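Local coordinates for ATP12 ATPase (PDB 2R31), which probably acts as a chaperone in the assembly of the F1 part of ATP synthase, at residues V16-E21 / A48-I53. Numbering follows the deposited sequence. Where two conformers were deposited one is given.
Sequences VGIHKE and ALALAI
Ile-18 of edge strand 16-21 meets Ala-50 and Leu-51 of helix 47-58, and these three residues make all the contacts within 4.5 Å between segments 16-21 and 48-53. Upstream, Val-16 passes 48-53 and reaches Ala-54 and Gln-58 further along the same helix. Gly-17 hydrogen-bonds through its backbone with Leu-28 of the neighbouring antiparallel strand. At Ile-18 the CA atoms of Ile-18 and Ala-50 approach to 6.5 Å, and both CB atoms point across the gap. The two branches of Ile-18 part for their closest contacts. CG1 lies between the backbone N and the carbonyl carbon (chi1 67°) and chi2 is extended at 168°, which carries CD1 outward to the end of Leu-51, 3.6 Å from its CD2; the two side chains cross at about a right angle. CG2 settles over the face of the Ala-50 carbonyl, 3.6 Å from Ala-50 O, while Ala-50 CB lies 4.0 Å from both Ile-18 CG2 and Ile-18 CD1. Leu-51 starts out facing away from the strand, but with chi1 -70° its CG stands beside the backbone N and CD2 swings back to Ile-18. Trp-25 of strand 24-29 touches both Ile-18 and Ala-50. Past Ile-18 the strand leaves the helix: His-19 turns to Leu-28, Lys-20 packs on Trp-25, and neither Lys-20 nor Glu-21 touches 48-53. Between these two segments the join is therefore mainly apolar, one isoleucine on two successive helix residues and a methyl over a peptide carbonyl, with 152 Å² buried in total and van der Waals contact supplying the cohesion; Ile-18 adds further contacts along helix 47-58, at Glu-47 and Ala-54.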
ATOM      1  N   VAL A  16       7.587 -24.869 -12.154  1.00  9.04           N
ATOM      2  CA  VAL A  16       7.057 -24.065 -11.065  1.00  8.46           C
ATOM      3  C   VAL A  16       5.682 -24.661 -10.695  1.00  8.81           C
ATOM      4  O   VAL A  16       4.882 -24.974 -11.589  1.00 12.16           O
ATOM      5  CB  VAL A  16       6.885 -22.589 -11.424  1.00  9.59           C
ATOM      6  CG1 VAL A  16       6.407 -21.801 -10.245  1.00 11.52           C
ATOM      7  CG2 VAL A  16       8.210 -22.028 -11.936  1.00  9.98           C
ATOM      8  N   GLY A  17       5.389 -24.756  -9.415  1.00  9.21           N
ATOM      9  CA  GLY A  17       4.056 -25.178  -8.961  1.00  9.90           C
ATOM     10  C   GLY A  17       3.817 -24.625  -7.537  1.00  8.90           C
ATOM     11  O   GLY A  17       4.620 -23.818  -7.067  1.00  9.05           O
ATOM     12  N   ILE A  18       2.722 -25.067  -6.928  1.00  8.26           N
ATOM     13  CA  ILE A  18       2.398 -24.651  -5.588  1.00  8.18           C
ATOM     14  C   ILE A  18       1.968 -25.864  -4.752  1.00  8.23           C
ATOM     15  O   ILE A  18       1.582 -26.892  -5.309  1.00 10.05           O
ATOM     16  CB  ILE A  18       1.309 -23.546  -5.552  1.00  8.50           C
ATOM     17  CG1 ILE A  18      -0.064 -24.014  -6.015  1.00  9.73           C
ATOM     18  CG2 ILE A  18       1.803 -22.328  -6.359  1.00  9.65           C
ATOM     19  CD1 ILE A  18      -1.184 -23.044  -5.724  1.00 12.71           C
ATOM     20  N   HIS A  19       1.990 -25.743  -3.442  1.00  8.80           N
ATOM     21  CA  HIS A  19       1.574 -26.805  -2.538  1.00  8.51           C
ATOM     22  C   HIS A  19       1.255 -26.227  -1.181  1.00  8.88           C
ATOM     23  O   HIS A  19       2.017 -25.400  -0.671  1.00  9.93           O
ATOM     24  CB  HIS A  19       2.739 -27.829  -2.402  1.00  9.73           C
ATOM     25  CG  HIS A  19       2.421 -28.947  -1.470  1.00 11.25           C
ATOM     26  ND1 HIS A  19       1.429 -29.877  -1.701  1.00 14.92           N
ATOM     27  CD2 HIS A  19       2.956 -29.235  -0.244  1.00 14.92           C
ATOM     28  CE1 HIS A  19       1.385 -30.701  -0.651  1.00 17.64           C
ATOM     29  NE2 HIS A  19       2.303 -30.350   0.251  1.00 18.60           N
ATOM     30  N   LYS A  20       0.160 -26.677  -0.546  1.00  8.55           N
ATOM     31  CA  LYS A  20      -0.221 -26.161   0.761  0.66  8.34           C
ATOM     32  C   LYS A  20       0.483 -26.923   1.893  1.00  9.01           C
ATOM     33  O   LYS A  20       0.307 -28.138   2.048  1.00 11.36           O
ATOM     34  CB  LYS A  20      -1.746 -26.209   0.952  0.66  9.62           C
ATOM     35  CG  LYS A  20      -2.239 -25.762   2.312  0.66  9.08           C
ATOM     36  CD  LYS A  20      -2.047 -24.292   2.596  0.66 10.72           C
ATOM     37  CE  LYS A  20      -2.805 -23.833   3.801  0.66 12.46           C
ATOM     38  NZ  LYS A  20      -2.478 -24.502   5.093  0.66 19.23           N
ATOM     39  N   GLU A  21       1.246 -26.218   2.710  1.00  9.43           N
ATOM     40  CA  GLU A  21       1.916 -26.704   3.918  1.00 10.04           C
ATOM     41  C   GLU A  21       1.132 -26.214   5.106  1.00  9.54           C
ATOM     42  O   GLU A  21       0.251 -25.336   5.036  1.00  9.29           O
ATOM     43  CB  GLU A  21       3.364 -26.207   3.940  1.00 11.93           C
ATOM     44  CG  GLU A  21       4.243 -26.711   2.805  1.00 13.04           C
ATOM     45  CD  GLU A  21       4.793 -28.097   3.032  1.00 14.32           C
ATOM     46  OE1 GLU A  21       4.752 -28.657   4.154  1.00 23.41           O
ATOM     47  OE2 GLU A  21       5.291 -28.738   2.095  1.00 17.70           O
ATOM     48  N   ALA A  48      -4.722 -17.981  -4.163  1.00  7.68           N
ATOM     49  CA  ALA A  48      -4.687 -16.973  -5.232  1.00  7.60           C
ATOM     50  C   ALA A  48      -3.341 -16.275  -5.241  1.00  6.77           C
ATOM     51  O   ALA A  48      -2.772 -16.043  -6.318  1.00  7.40           O
ATOM     52  CB  ALA A  48      -5.792 -15.956  -5.045  1.00  8.66           C
ATOM     53  N   LEU A  49      -2.802 -15.904  -4.068  1.00  6.76           N
ATOM     54  CA  LEU A  49      -1.506 -15.279  -4.053  1.00  6.35           C
ATOM     55  C   LEU A  49      -0.413 -16.270  -4.481  1.00  5.83           C
ATOM     56  O   LEU A  49       0.505 -15.902  -5.232  1.00  6.69           O
ATOM     57  CB  LEU A  49      -1.156 -14.681  -2.682  1.00  6.35           C
ATOM     58  CG  LEU A  49       0.187 -14.005  -2.618  1.00  6.63           C
ATOM     59  CD1 LEU A  49       0.293 -12.812  -3.557  1.00  7.09           C
ATOM     60  CD2 LEU A  49       0.551 -13.556  -1.216  1.00  7.96           C
ATOM     61  N   ALA A  50      -0.494 -17.511  -4.025  1.00  6.40           N
ATOM     62  CA  ALA A  50       0.500 -18.516  -4.444  1.00  6.63           C
ATOM     63  C   ALA A  50       0.505 -18.699  -5.931  1.00  6.42           C
ATOM     64  O   ALA A  50       1.576 -18.765  -6.551  1.00  7.24           O
ATOM     65  CB  ALA A  50       0.240 -19.834  -3.720  1.00  7.67           C
ATOM     66  N   LEU A  51      -0.664 -18.809  -6.578  1.00  7.38           N
ATOM     67  CA  LEU A  51      -0.734 -18.963  -8.028  1.00  7.53           C
ATOM     68  C   LEU A  51      -0.116 -17.755  -8.723  1.00  7.18           C
ATOM     69  O   LEU A  51       0.599 -17.905  -9.731  1.00  8.21           O
ATOM     70  CB  LEU A  51      -2.165 -19.173  -8.491  1.00  8.58           C
ATOM     71  CG  LEU A  51      -2.803 -20.507  -8.140  1.00  9.72           C
ATOM     72  CD1 LEU A  51      -4.313 -20.424  -8.357  1.00 12.61           C
ATOM     73  CD2 LEU A  51      -2.157 -21.650  -8.931  1.00 12.08           C
ATOM     74  N   ALA A  52      -0.382 -16.559  -8.238  1.00  6.77           N
ATOM     75  CA  ALA A  52       0.116 -15.345  -8.868  1.00  7.12           C
ATOM     76  C   ALA A  52       1.622 -15.200  -8.694  1.00  6.83           C
ATOM     77  O   ALA A  52       2.327 -14.728  -9.617  1.00  7.43           O
ATOM     78  CB  ALA A  52      -0.651 -14.148  -8.336  1.00  7.82           C
ATOM     79  N   ILE A  53       2.171 -15.585  -7.551  1.00  6.57           N
ATOM     80  CA  ILE A  53       3.613 -15.603  -7.340  1.00  6.66           C
ATOM     81  C   ILE A  53       4.231 -16.691  -8.217  1.00  6.72           C
ATOM     82  O   ILE A  53       5.285 -16.458  -8.854  1.00  7.67           O
ATOM     83  CB  ILE A  53       3.981 -15.702  -5.857  1.00  6.41           C
ATOM     84  CG1 ILE A  53       3.670 -14.370  -5.195  1.00  6.74           C
ATOM     85  CG2 ILE A  53       5.457 -16.075  -5.672  1.00  7.10           C
ATOM     86  CD1 ILE A  53       3.881 -14.319  -3.701  1.00  7.58           C
TER